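Local coordinates for protein FACT-Spt16 (Cicer arietinum, PDB 5CE6) that forms the large subunit of the histone chaperone FACT, its N-terminal domain probably helping to bind histones H3-H4 during transcription, at residues A35-W40 / K92-L97; S70-L75 / G380-E385; A210-S215 / K246-P251. All blocks are in the same frame, centred on the assembly; numbering follows the deposited sequence. Where two conformers were deposited one is given.

Contact 1 (A35-W40 / K92-L97); sequences AFYSHW and KQIHVL
Tyr-37 reaches from helix 26-42 toward the start of strand 93-98, and its phenol oxygen does all the touching. OH comes to 3.7 Å from CG1 of Ile-94 and also to 3.7 Å from the carbonyl O of Gln-93, a spacing that makes the second approach a van der Waals one. The bond from Tyr-37 CA to CB already points at the strand; Ile-94 leaves its backbone pointing neither at nor away from the helix, and the end of its side chain comes nearer the phenol. With CG1 beside the backbone N (chi1 -58°) and CG2 anti to it, the longer arm of the isoleucine meets the oxygen, CD1 lying a little farther away at 4.2 Å.

The hydroxyl and one ring face have partners that help fix the ring. OH is hydrogen-bonded to the backbone O of Thr-90, in the turn between strands 85-89 and 93-98, and Thr-90 OG1 in turn bonds to Gln-93 N. Within the helix, Trp-40 lies one turn on, its CZ3 standing 3.9 Å above one face of the phenol ring and displaced toward the rim. Phe-89 and Val-119 also touch Tyr-37, while Ile-94 is flanked by Met-87 and Phe-89 of the neighbouring strand. On the side of the strand where Gln-93 and His-95 meet Ala-142 of helix 133-145, His-95 NE2 donates to Gln-93 OE1 at 3.0 Å; the donor lies well above the amide carbonyl plane, 69° out of it, and the hydrogen bond is bent, with an N-H...O angle of 149°.

The chemistry is thus divided: the phenol spends its polarity on the hairpin turn and meets the strand itself by dispersion, so that one side chain links helix 26-42 both to strand 93-98 and to the turn that joins it to strand 85-89.

Contact 2 (S70-L75 / G380-E385); sequences STALFL and GIEFRE
Ile-381 pushes its CG2 methyl into the groove between Ala-72 and Leu-75, two residues one turn apart on helix 69-78. The methyl lies 3.8 Å from Ala-72 CB and 3.8 Å from Leu-75 CD1, so one methyl touches both residues. In Ile-381, chi1 (-56°) sets CG2 anti to the backbone N, and the extended CG1-CD1 arm ends with CD1 3.8 Å from the carbonyl O of Ala-72. The leucine and isoleucine side chains meet at a slant, not alongside each other.

Ala-72 also serves the next residue of the loop. Glu-382 runs past with its chain extended beyond CG, and CG itself passes 3.8 Å from Ala-72 CB; the carboxylate goes on to a salt bridge between OE2 and Lys-69 at the start of the same helix. Phe-195 of helix 188-196 touches both Ala-72 and Glu-382, adding to this buried patch.

The loop is sharply turned here: Gly-380 N donates to Glu-382 O, and the glycine has phi/psi of -170°/-126°; a CB there would run into Glu-385 OE2, which is salt-bridged to Lys-198.

The contact joins two lobes: helix 69-78 belongs to the N-terminal lobe, the loop 380-385 to the M24 metallopeptidase-like, pita-bread lobe. This is the layout of the two-lobed, aminopeptidase P-like fold that the Spt16 N-terminal domain shares.

Contact 3 (A210-S215 / K246-P251); sequences AYLTGS and KVILDP
Leu-212 and Pro-251 have the nearest CA atoms of the two segments, 7.0 Å apart, where helix 200-230 passes the C-terminal end of helix 237-249 and the chain leaves helical geometry at Asp-250. Leu-212 carries this contact from its own helix. With CG anti to the backbone N (chi1 172°), its CD1 presses on the proline ring, 3.5 Å from Pro-251 CB, while CD2, still near that ring, also reaches the last helical turn and sits 3.8 Å from the carbonyl O of Ile-248. The isoleucine's own CG2 is a looser neighbour, 4.3 Å from Leu-212 CD2.

Cut back to an alanine, Leu-212 would lose both methyls, and a gap is likely to open beside Pro-251 and Ile-248.

Beyond the pair, Cys-256 lies against Leu-212 and Pro-251 alike, and Val-263 of strand 263-265 against Leu-212 and Ile-248. Ala-304 of strand 296-306 also touches both of these side chains, and Val-216 continues the helix-helix contact onto Val-247 and Ile-248. Ile-248 is thus held between Val-216 of the long helix and Val-263 and Ala-304 of the strands, and the two helices share an apolar layer laid on the sheet of the M24-like lobe.

From the N terminus, the chain runs down helix 26-42, through helix 69-78 and on to strand 93-98, where contact 1 closes the first loop inside the N-terminal lobe. Helix 69-78 falls within that loop, yet its partner in contact 2 comes some 300 residues later, so contacts 1 and 2 cross, their centres about 17 Å apart. Contact 3 joins 210-215 to 246-251, a short helical loop lying wholly inside the long span that contact 2 closes. Contact 1 thus ties helix to sheet in one lobe, contact 3 helix to helix in the other, and contact 2 spans the two.

Contact 1 (A35-W40 / K92-L97)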
ATOM      1  N   ALA A  35       4.780   8.299  20.028  1.00 21.72           N
ATOM      2  CA  ALA A  35       3.746   8.747  19.100  1.00 22.51           C
ATOM      3  C   ALA A  35       2.513   7.858  19.195  1.00 24.54           C
ATOM      4  O   ALA A  35       1.388   8.351  19.260  1.00 20.84           O
ATOM      5  CB  ALA A  35       4.277   8.770  17.675  1.00 26.16           C
ATOM      6  N   PHE A  36       2.743   6.546  19.215  1.00 19.77           N
ATOM      7  CA  PHE A  36       1.679   5.556  19.369  1.00 20.07           C
ATOM      8  C   PHE A  36       0.914   5.747  20.694  1.00 18.91           C
ATOM      9  O   PHE A  36      -0.307   5.907  20.686  1.00 19.50           O
ATOM     10  CB  PHE A  36       2.292   4.142  19.273  1.00 17.37           C
ATOM     11  CG  PHE A  36       1.316   3.017  19.517  1.00 20.28           C
ATOM     12  CD1 PHE A  36      -0.023   3.131  19.173  1.00 22.21           C
ATOM     13  CD2 PHE A  36       1.754   1.837  20.102  1.00 27.50           C
ATOM     14  CE1 PHE A  36      -0.908   2.087  19.401  1.00 24.22           C
ATOM     15  CE2 PHE A  36       0.877   0.786  20.330  1.00 24.71           C
ATOM     16  CZ  PHE A  36      -0.453   0.911  19.981  1.00 27.03           C
ATOM     17  N   TYR A  37       1.615   5.721  21.827  1.00 18.25           N
ATOM     18  CA  TYR A  37       0.937   5.866  23.117  1.00 19.35           C
ATOM     19  C   TYR A  37       0.196   7.202  23.260  1.00 23.70           C
ATOM     20  O   TYR A  37      -0.887   7.258  23.849  1.00 23.34           O
ATOM     21  CB  TYR A  37       1.903   5.649  24.289  1.00 19.00           C
ATOM     22  CG  TYR A  37       1.974   4.207  24.722  1.00 19.05           C
ATOM     23  CD1 TYR A  37       2.521   3.242  23.890  1.00 26.80           C
ATOM     24  CD2 TYR A  37       1.473   3.813  25.949  1.00 20.10           C
ATOM     25  CE1 TYR A  37       2.579   1.911  24.275  1.00 23.43           C
ATOM     26  CE2 TYR A  37       1.530   2.481  26.354  1.00 23.46           C
ATOM     27  CZ  TYR A  37       2.080   1.541  25.504  1.00 21.61           C
ATOM     28  OH  TYR A  37       2.140   0.220  25.887  1.00 22.14           O
ATOM     29  N   SER A  38       0.774   8.264  22.711  1.00 24.36           N
ATOM     30  CA  SER A  38       0.130   9.576  22.722  1.00 21.65           C
ATOM     31  C   SER A  38      -1.169   9.574  21.927  1.00 22.68           C
ATOM     32  O   SER A  38      -2.206  10.038  22.411  1.00 29.53           O
ATOM     33  CB  SER A  38       1.076  10.636  22.157  1.00 27.00           C
ATOM     34  OG  SER A  38       2.103  10.930  23.086  1.00 36.08           O
ATOM     35  N   HIS A  39      -1.101   9.042  20.712  1.00 19.66           N
ATOM     36  CA  HIS A  39      -2.239   9.028  19.794  1.00 16.76           C
ATOM     37  C   HIS A  39      -3.332   8.149  20.380  1.00 22.48           C
ATOM     38  O   HIS A  39      -4.517   8.508  20.371  1.00 22.68           O
ATOM     39  CB  HIS A  39      -1.795   8.505  18.428  1.00 22.33           C
ATOM     40  CG  HIS A  39      -2.778   8.758  17.329  1.00 30.91           C
ATOM     41  ND1 HIS A  39      -3.905   7.984  17.146  1.00 31.69           N
ATOM     42  CD2 HIS A  39      -2.794   9.683  16.340  1.00 28.56           C
ATOM     43  CE1 HIS A  39      -4.577   8.429  16.098  1.00 35.84           C
ATOM     44  NE2 HIS A  39      -3.923   9.463  15.591  1.00 27.10           N
ATOM     45  N   TRP A  40      -2.914   7.000  20.909  1.00 22.06           N
ATOM     46  CA  TRP A  40      -3.811   6.056  21.551  1.00 22.92           C
ATOM     47  C   TRP A  40      -4.570   6.767  22.667  1.00 24.71           C
ATOM     48  O   TRP A  40      -5.789   6.657  22.772  1.00 28.18           O
ATOM     49  CB  TRP A  40      -2.990   4.885  22.106  1.00 22.80           C
ATOM     50  CG  TRP A  40      -3.770   3.801  22.764  1.00 23.81           C
ATOM     51  CD1 TRP A  40      -5.127   3.644  22.781  1.00 23.92           C
ATOM     52  CD2 TRP A  40      -3.233   2.707  23.515  1.00 22.66           C
ATOM     53  NE1 TRP A  40      -5.466   2.521  23.506  1.00 26.86           N
ATOM     54  CE2 TRP A  40      -4.315   1.928  23.965  1.00 25.15           C
ATOM     55  CE3 TRP A  40      -1.933   2.317  23.856  1.00 25.73           C
ATOM     56  CZ2 TRP A  40      -4.144   0.773  24.730  1.00 26.30           C
ATOM     57  CZ3 TRP A  40      -1.761   1.168  24.616  1.00 21.72           C
ATOM     58  CH2 TRP A  40      -2.859   0.413  25.048  1.00 29.55           C
ATOM     59  N   LYS A  92       1.070   0.166  31.101  1.00 31.60           N
ATOM     60  CA  LYS A  92       2.358   0.150  31.789  1.00 29.71           C
ATOM     61  C   LYS A  92       3.309  -0.943  31.313  1.00 28.40           C
ATOM     62  O   LYS A  92       4.462  -0.987  31.735  1.00 25.44           O
ATOM     63  CB  LYS A  92       2.144   0.017  33.297  1.00 39.84           C
ATOM     64  CG  LYS A  92       1.266   1.107  33.881  1.00 46.80           C
ATOM     65  CD  LYS A  92       1.859   2.478  33.604  1.00 48.05           C
ATOM     66  CE  LYS A  92       3.202   2.648  34.300  1.00 56.87           C
ATOM     67  NZ  LYS A  92       3.924   3.866  33.826  1.00 61.74           N
ATOM     68  N   GLN A  93       2.824  -1.829  30.448  1.00 26.04           N
ATOM     69  CA  GLN A  93       3.636  -2.946  29.971  1.00 28.83           C
ATOM     70  C   GLN A  93       3.441  -3.213  28.485  1.00 27.98           C
ATOM     71  O   GLN A  93       2.418  -2.844  27.905  1.00 25.52           O
ATOM     72  CB  GLN A  93       3.297  -4.227  30.741  1.00 28.76           C
ATOM     73  CG  GLN A  93       3.434  -4.129  32.253  1.00 26.41           C
ATOM     74  CD  GLN A  93       3.123  -5.439  32.945  1.00 40.37           C
ATOM     75  OE1 GLN A  93       2.036  -5.994  32.788  1.00 36.89           O
ATOM     76  NE2 GLN A  93       4.082  -5.946  33.710  1.00 43.19           N
ATOM     77  N   ILE A  94       4.429  -3.859  27.871  1.00 22.06           N
ATOM     78  CA  ILE A  94       4.260  -4.427  26.534  1.00 20.98           C
ATOM     79  C   ILE A  94       4.654  -5.891  26.632  1.00 25.28           C
ATOM     80  O   ILE A  94       5.784  -6.197  26.983  1.00 21.91           O
ATOM     81  CB  ILE A  94       5.158  -3.743  25.499  1.00 20.01           C
ATOM     82  CG1 ILE A  94       4.854  -2.242  25.445  1.00 23.01           C
ATOM     83  CG2 ILE A  94       4.947  -4.360  24.109  1.00 18.97           C
ATOM     84  CD1 ILE A  94       5.665  -1.479  24.416  1.00 21.58           C
ATOM     85  N   HIS A  95       3.719  -6.786  26.337  1.00 21.40           N
ATOM     86  CA  HIS A  95       3.997  -8.213  26.396  1.00 21.93           C
ATOM     87  C   HIS A  95       4.264  -8.745  25.004  1.00 20.95           C
ATOM     88  O   HIS A  95       3.551  -8.414  24.066  1.00 20.86           O
ATOM     89  CB  HIS A  95       2.819  -8.951  27.027  1.00 22.76           C
ATOM     90  CG  HIS A  95       2.613  -8.626  28.469  1.00 23.97           C
ATOM     91  ND1 HIS A  95       3.086  -9.425  29.489  1.00 25.22           N
ATOM     92  CD2 HIS A  95       1.986  -7.586  29.067  1.00 26.34           C
ATOM     93  CE1 HIS A  95       2.759  -8.891  30.651  1.00 31.90           C
ATOM     94  NE2 HIS A  95       2.089  -7.773  30.422  1.00 28.81           N
ATOM     95  N   VAL A  96       5.308  -9.553  24.864  1.00 21.23           N
ATOM     96  CA  VAL A  96       5.637 -10.148  23.583  1.00 20.50           C
ATOM     97  C   VAL A  96       5.724 -11.651  23.762  1.00 21.35           C
ATOM     98  O   VAL A  96       6.361 -12.115  24.694  1.00 22.40           O
ATOM     99  CB  VAL A  96       6.977  -9.619  23.048  1.00 20.08           C
ATOM    100  CG1 VAL A  96       7.253 -10.166  21.664  1.00 19.48           C
ATOM    101  CG2 VAL A  96       6.972  -8.084  23.004  1.00 20.12           C
ATOM    102  N   LEU A  97       5.055 -12.403  22.892  1.00 20.99           N
ATOM    103  CA  LEU A  97       5.174 -13.862  22.881  1.00 21.80           C
ATOM    104  C   LEU A  97       5.869 -14.222  21.579  1.00 21.15           C
ATOM    105  O   LEU A  97       5.340 -13.952  20.502  1.00 20.17           O
ATOM    106  CB  LEU A  97       3.792 -14.519  22.937  1.00 22.14           C
ATOM    107  CG  LEU A  97       3.751 -16.048  22.872  1.00 24.71           C
ATOM    108  CD1 LEU A  97       4.697 -16.644  23.891  1.00 28.89           C
ATOM    109  CD2 LEU A  97       2.337 -16.545  23.110  1.00 29.08           C
TER

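Contact 2 (S70-L75 / G380-E385)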
ATOM      1  N   SER A  70      -0.735  -5.460  10.832  0.54 17.42           N
ATOM      2  CA  SER A  70       0.035  -5.878  12.001  0.54 14.54           C
ATOM      3  C   SER A  70       1.519  -5.935  11.658  0.54 13.86           C
ATOM      4  O   SER A  70       2.371  -5.534  12.456  0.54 16.02           O
ATOM      5  CB  SER A  70      -0.437  -7.243  12.483  0.54 18.70           C
ATOM      6  OG  SER A  70      -0.425  -8.160  11.410  0.54 15.03           O
ATOM      7  N   THR A  71       1.829  -6.446  10.468  1.00 15.91           N
ATOM      8  CA  THR A  71       3.212  -6.480  10.004  1.00 13.48           C
ATOM      9  C   THR A  71       3.752  -5.061   9.882  1.00 18.50           C
ATOM     10  O   THR A  71       4.875  -4.765  10.294  1.00 15.29           O
ATOM     11  CB  THR A  71       3.333  -7.211   8.666  1.00 16.65           C
ATOM     12  OG1 THR A  71       3.049  -8.603   8.870  1.00 17.14           O
ATOM     13  CG2 THR A  71       4.744  -7.072   8.103  1.00 19.68           C
ATOM     14  N   ALA A  72       2.927  -4.177   9.343  1.00 16.45           N
ATOM     15  CA  ALA A  72       3.310  -2.776   9.217  1.00 11.25           C
ATOM     16  C   ALA A  72       3.669  -2.138  10.560  1.00 16.41           C
ATOM     17  O   ALA A  72       4.617  -1.355  10.642  1.00 12.45           O
ATOM     18  CB  ALA A  72       2.208  -1.990   8.518  1.00 14.72           C
ATOM     19  N   LEU A  73       2.926  -2.466  11.614  1.00 18.09           N
ATOM     20  CA  LEU A  73       3.248  -1.930  12.935  1.00 19.43           C
ATOM     21  C   LEU A  73       4.625  -2.387  13.411  1.00 17.33           C
ATOM     22  O   LEU A  73       5.414  -1.575  13.900  1.00 16.14           O
ATOM     23  CB  LEU A  73       2.175  -2.282  13.970  1.00 16.53           C
ATOM     24  CG  LEU A  73       2.469  -1.716  15.359  1.00 19.17           C
ATOM     25  CD1 LEU A  73       2.519  -0.198  15.332  1.00 15.94           C
ATOM     26  CD2 LEU A  73       1.471  -2.211  16.398  1.00 19.01           C
ATOM     27  N   PHE A  74       4.911  -3.685  13.285  1.00 16.75           N
ATOM     28  CA  PHE A  74       6.241  -4.183  13.621  1.00 16.66           C
ATOM     29  C   PHE A  74       7.346  -3.497  12.824  1.00 15.14           C
ATOM     30  O   PHE A  74       8.363  -3.122  13.388  1.00 16.13           O
ATOM     31  CB  PHE A  74       6.339  -5.700  13.437  1.00 13.96           C
ATOM     32  CG  PHE A  74       5.766  -6.490  14.572  1.00 18.23           C
ATOM     33  CD1 PHE A  74       6.519  -6.722  15.719  1.00 25.77           C
ATOM     34  CD2 PHE A  74       4.503  -7.040  14.480  1.00 27.35           C
ATOM     35  CE1 PHE A  74       6.004  -7.470  16.769  1.00 24.17           C
ATOM     36  CE2 PHE A  74       3.977  -7.800  15.522  1.00 30.54           C
ATOM     37  CZ  PHE A  74       4.726  -8.014  16.666  1.00 29.96           C
ATOM     38  N   LEU A  75       7.148  -3.341  11.514  1.00 16.98           N
ATOM     39  CA  LEU A  75       8.120  -2.639  10.676  1.00 17.53           C
ATOM     40  C   LEU A  75       8.274  -1.177  11.093  1.00 18.10           C
ATOM     41  O   LEU A  75       9.387  -0.639  11.144  1.00 20.54           O
ATOM     42  CB  LEU A  75       7.699  -2.729   9.195  1.00 15.58           C
ATOM     43  CG  LEU A  75       7.912  -4.113   8.574  1.00 17.47           C
ATOM     44  CD1 LEU A  75       7.187  -4.227   7.243  1.00 21.38           C
ATOM     45  CD2 LEU A  75       9.393  -4.369   8.373  1.00 21.97           C
ATOM     46  N   GLY A 380       2.276   3.570   2.002  1.00  9.64           N
ATOM     47  CA  GLY A 380       3.446   3.698   2.867  1.00 11.88           C
ATOM     48  C   GLY A 380       4.056   2.326   3.060  1.00  9.89           C
ATOM     49  O   GLY A 380       4.343   1.615   2.091  1.00 11.13           O
ATOM     50  N   ILE A 381       4.245   1.922   4.314  1.00  9.79           N
ATOM     51  CA  ILE A 381       4.619   0.539   4.573  1.00  8.29           C
ATOM     52  C   ILE A 381       3.597  -0.432   3.966  1.00  8.86           C
ATOM     53  O   ILE A 381       3.962  -1.449   3.366  1.00 13.22           O
ATOM     54  CB  ILE A 381       4.794   0.296   6.080  1.00 10.44           C
ATOM     55  CG1 ILE A 381       5.821   1.276   6.630  1.00 13.99           C
ATOM     56  CG2 ILE A 381       5.217  -1.137   6.336  1.00 14.06           C
ATOM     57  CD1 ILE A 381       6.052   1.164   8.155  1.00 14.87           C
ATOM     58  N   GLU A 382       2.318  -0.123   4.141  1.00 10.40           N
ATOM     59  CA  GLU A 382       1.252  -0.849   3.466  1.00 10.88           C
ATOM     60  C   GLU A 382       1.114  -0.329   2.048  1.00 11.51           C
ATOM     61  O   GLU A 382       1.122   0.883   1.815  1.00 10.77           O
ATOM     62  CB  GLU A 382      -0.076  -0.635   4.188  1.00 10.37           C
ATOM     63  CG  GLU A 382      -0.075  -1.041   5.668  1.00 14.00           C
ATOM     64  CD  GLU A 382      -1.260  -0.468   6.395  1.00 19.08           C
ATOM     65  OE1 GLU A 382      -1.196   0.713   6.813  1.00 17.02           O
ATOM     66  OE2 GLU A 382      -2.274  -1.181   6.508  1.00 22.93           O
ATOM     67  N   PHE A 383       0.954  -1.232   1.091  1.00 10.99           N
ATOM     68  CA  PHE A 383       0.716  -0.775  -0.272  1.00 11.70           C
ATOM     69  C   PHE A 383      -0.618  -0.029  -0.392  1.00 13.97           C
ATOM     70  O   PHE A 383      -0.758   0.945  -1.153  1.00 12.46           O
ATOM     71  CB  PHE A 383       0.752  -1.949  -1.248  1.00 12.05           C
ATOM     72  CG  PHE A 383       0.604  -1.516  -2.665  1.00 10.37           C
ATOM     73  CD1 PHE A 383       1.673  -0.922  -3.331  1.00 11.61           C
ATOM     74  CD2 PHE A 383      -0.607  -1.663  -3.316  1.00 15.59           C
ATOM     75  CE1 PHE A 383       1.525  -0.466  -4.635  1.00 12.05           C
ATOM     76  CE2 PHE A 383      -0.761  -1.225  -4.615  1.00 17.09           C
ATOM     77  CZ  PHE A 383       0.305  -0.638  -5.278  1.00 11.68           C
ATOM     78  N   ARG A 384      -1.606  -0.499   0.362  1.00 12.45           N
ATOM     79  CA  ARG A 384      -2.917   0.096   0.341  1.00  8.75           C
ATOM     80  C   ARG A 384      -3.358   0.485   1.753  1.00 15.83           C
ATOM     81  O   ARG A 384      -3.672  -0.378   2.579  1.00 17.30           O
ATOM     82  CB  ARG A 384      -3.883  -0.919  -0.267  1.00 15.39           C
ATOM     83  CG  ARG A 384      -5.222  -0.404  -0.639  1.00 25.08           C
ATOM     84  CD  ARG A 384      -5.962  -1.485  -1.407  1.00 25.93           C
ATOM     85  NE  ARG A 384      -7.357  -1.129  -1.587  1.00 34.94           N
ATOM     86  CZ  ARG A 384      -7.807  -0.431  -2.621  1.00 33.00           C
ATOM     87  NH1 ARG A 384      -6.961  -0.034  -3.564  1.00 28.70           N
ATOM     88  NH2 ARG A 384      -9.097  -0.136  -2.711  1.00 44.01           N
ATOM     89  N   GLU A 385      -3.359   1.785   2.029  1.00 13.92           N
ATOM     90  CA  GLU A 385      -3.902   2.310   3.277  1.00 17.27           C
ATOM     91  C   GLU A 385      -5.409   2.542   3.114  1.00 20.88           C
ATOM     92  O   GLU A 385      -5.851   3.566   2.588  1.00 24.30           O
ATOM     93  CB  GLU A 385      -3.163   3.588   3.680  1.00 14.15           C
ATOM     94  CG  GLU A 385      -1.662   3.338   3.878  1.00 14.03           C
ATOM     95  CD  GLU A 385      -0.878   4.574   4.280  1.00 11.00           C
ATOM     96  OE1 GLU A 385      -1.459   5.683   4.320  1.00 14.36           O
ATOM     97  OE2 GLU A 385       0.332   4.437   4.546  1.00 15.17           O
TER

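Contact 3 (A210-S215 / K246-P251)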
ATOM      1  N   ALA A 210       9.857   5.432  -5.286  1.00 12.02           N
ATOM      2  CA  ALA A 210       9.182   5.996  -6.455  1.00 12.35           C
ATOM      3  C   ALA A 210      10.136   6.328  -7.596  1.00 15.22           C
ATOM      4  O   ALA A 210       9.767   6.209  -8.767  1.00 11.97           O
ATOM      5  CB  ALA A 210       8.378   7.229  -6.064  1.00 10.20           C
ATOM      6  N   TYR A 211      11.341   6.788  -7.263  1.00 15.14           N
ATOM      7  CA  TYR A 211      12.355   7.037  -8.283  1.00 17.74           C
ATOM      8  C   TYR A 211      12.679   5.757  -9.053  1.00 16.14           C
ATOM      9  O   TYR A 211      12.741   5.759 -10.286  1.00 13.89           O
ATOM     10  CB  TYR A 211      13.633   7.616  -7.667  1.00 19.88           C
ATOM     11  CG  TYR A 211      14.623   8.108  -8.702  1.00 29.14           C
ATOM     12  CD1 TYR A 211      14.522   9.390  -9.229  1.00 42.58           C
ATOM     13  CD2 TYR A 211      15.647   7.286  -9.165  1.00 36.79           C
ATOM     14  CE1 TYR A 211      15.417   9.848 -10.182  1.00 50.44           C
ATOM     15  CE2 TYR A 211      16.548   7.733 -10.120  1.00 43.84           C
ATOM     16  CZ  TYR A 211      16.426   9.014 -10.625  1.00 52.35           C
ATOM     17  OH  TYR A 211      17.315   9.469 -11.572  1.00 58.56           O
ATOM     18  N   LEU A 212      12.879   4.662  -8.326  1.00 16.81           N
ATOM     19  CA  LEU A 212      13.143   3.370  -8.956  1.00 15.51           C
ATOM     20  C   LEU A 212      11.945   2.921  -9.783  1.00 12.64           C
ATOM     21  O   LEU A 212      12.095   2.490 -10.930  1.00 17.61           O
ATOM     22  CB  LEU A 212      13.472   2.319  -7.897  1.00 12.46           C
ATOM     23  CG  LEU A 212      13.593   0.876  -8.394  1.00 19.05           C
ATOM     24  CD1 LEU A 212      14.657   0.785  -9.466  1.00 16.25           C
ATOM     25  CD2 LEU A 212      13.934  -0.038  -7.234  1.00 17.91           C
ATOM     26  N   THR A 213      10.757   3.024  -9.194  1.00 10.81           N
ATOM     27  CA  THR A 213       9.515   2.672  -9.887  1.00 11.42           C
ATOM     28  C   THR A 213       9.396   3.405 -11.221  1.00 12.86           C
ATOM     29  O   THR A 213       9.124   2.799 -12.272  1.00 14.08           O
ATOM     30  CB  THR A 213       8.306   3.003  -9.003  1.00 11.16           C
ATOM     31  OG1 THR A 213       8.313   2.135  -7.860  1.00 12.80           O
ATOM     32  CG2 THR A 213       6.991   2.824  -9.756  1.00  9.50           C
ATOM     33  N   GLY A 214       9.608   4.715 -11.183  1.00  9.95           N
ATOM     34  CA  GLY A 214       9.536   5.519 -12.386  1.00 10.92           C
ATOM     35  C   GLY A 214      10.635   5.181 -13.375  1.00 13.77           C
ATOM     36  O   GLY A 214      10.399   5.151 -14.593  1.00 13.56           O
ATOM     37  N   SER A 215      11.833   4.926 -12.855  1.00 14.47           N
ATOM     38  CA  SER A 215      12.976   4.594 -13.699  1.00 16.78           C
ATOM     39  C   SER A 215      12.741   3.281 -14.437  1.00 15.25           C
ATOM     40  O   SER A 215      13.109   3.138 -15.608  1.00 20.62           O
ATOM     41  CB  SER A 215      14.257   4.486 -12.873  1.00 28.15           C
ATOM     42  OG  SER A 215      14.495   5.672 -12.148  1.00 41.16           O
ATOM     43  N   LYS A 246      12.830  -8.557 -12.394  1.00 19.02           N
ATOM     44  CA  LYS A 246      14.284  -8.675 -12.371  1.00 20.17           C
ATOM     45  C   LYS A 246      14.972  -7.316 -12.356  1.00 23.71           C
ATOM     46  O   LYS A 246      15.990  -7.130 -11.689  1.00 22.57           O
ATOM     47  CB  LYS A 246      14.773  -9.479 -13.571  1.00 21.82           C
ATOM     48  CG  LYS A 246      14.372 -10.930 -13.517  1.00 30.07           C
ATOM     49  CD  LYS A 246      15.181 -11.753 -14.508  1.00 39.33           C
ATOM     50  CE  LYS A 246      14.340 -12.209 -15.687  1.00 47.73           C
ATOM     51  NZ  LYS A 246      15.142 -13.035 -16.647  1.00 51.13           N
ATOM     52  N   VAL A 247      14.413  -6.371 -13.101  1.00 20.13           N
ATOM     53  CA  VAL A 247      14.985  -5.029 -13.178  1.00 17.93           C
ATOM     54  C   VAL A 247      14.783  -4.267 -11.866  1.00 17.63           C
ATOM     55  O   VAL A 247      15.666  -3.530 -11.421  1.00 21.72           O
ATOM     56  CB  VAL A 247      14.398  -4.247 -14.368  1.00 23.47           C
ATOM     57  CG1 VAL A 247      14.896  -2.831 -14.362  1.00 23.58           C
ATOM     58  CG2 VAL A 247      14.773  -4.924 -15.681  1.00 26.51           C
ATOM     59  N   ILE A 248      13.619  -4.439 -11.248  1.00 15.05           N
ATOM     60  CA  ILE A 248      13.362  -3.824  -9.945  1.00 19.39           C
ATOM     61  C   ILE A 248      14.361  -4.321  -8.904  1.00 26.85           C
ATOM     62  O   ILE A 248      14.968  -3.519  -8.187  1.00 22.94           O
ATOM     63  CB  ILE A 248      11.926  -4.099  -9.458  1.00 17.25           C
ATOM     64  CG1 ILE A 248      10.910  -3.421 -10.379  1.00 15.76           C
ATOM     65  CG2 ILE A 248      11.729  -3.598  -8.039  1.00 21.09           C
ATOM     66  CD1 ILE A 248       9.502  -3.883 -10.129  1.00 21.72           C
ATOM     67  N   LEU A 249      14.548  -5.639  -8.853  1.00 23.35           N
ATOM     68  CA  LEU A 249      15.409  -6.272  -7.848  1.00 23.86           C
ATOM     69  C   LEU A 249      16.900  -6.097  -8.127  1.00 31.82           C
ATOM     70  O   LEU A 249      17.736  -6.296  -7.242  1.00 33.72           O
ATOM     71  CB  LEU A 249      15.050  -7.753  -7.694  1.00 19.27           C
ATOM     72  CG  LEU A 249      13.610  -8.005  -7.239  1.00 23.48           C
ATOM     73  CD1 LEU A 249      13.323  -9.485  -7.144  1.00 31.03           C
ATOM     74  CD2 LEU A 249      13.325  -7.332  -5.907  1.00 27.45           C
ATOM     75  N   ASP A 250      17.236  -5.731  -9.358  1.00 29.22           N
ATOM     76  CA  ASP A 250      18.590  -5.301  -9.667  1.00 37.57           C
ATOM     77  C   ASP A 250      18.536  -3.935 -10.337  1.00 36.41           C
ATOM     78  O   ASP A 250      18.809  -3.815 -11.530  1.00 37.84           O
ATOM     79  CB  ASP A 250      19.305  -6.309 -10.562  1.00 43.46           C
ATOM     80  CG  ASP A 250      20.767  -5.969 -10.757  1.00 55.02           C
ATOM     81  OD1 ASP A 250      21.310  -5.199  -9.934  1.00 60.49           O
ATOM     82  OD2 ASP A 250      21.368  -6.464 -11.733  1.00 52.19           O
ATOM     83  N   PRO A 251      18.195  -2.894  -9.556  1.00 35.96           N
ATOM     84  CA  PRO A 251      17.977  -1.535 -10.064  1.00 36.34           C
ATOM     85  C   PRO A 251      19.168  -1.004 -10.857  1.00 40.06           C
ATOM     86  O   PRO A 251      19.032  -0.031 -11.600  1.00 38.18           O
ATOM     87  CB  PRO A 251      17.768  -0.717  -8.786  1.00 33.62           C
ATOM     88  CG  PRO A 251      18.351  -1.520  -7.696  1.00 37.68           C
ATOM     89  CD  PRO A 251      18.120  -2.941  -8.086  1.00 33.58           C
TER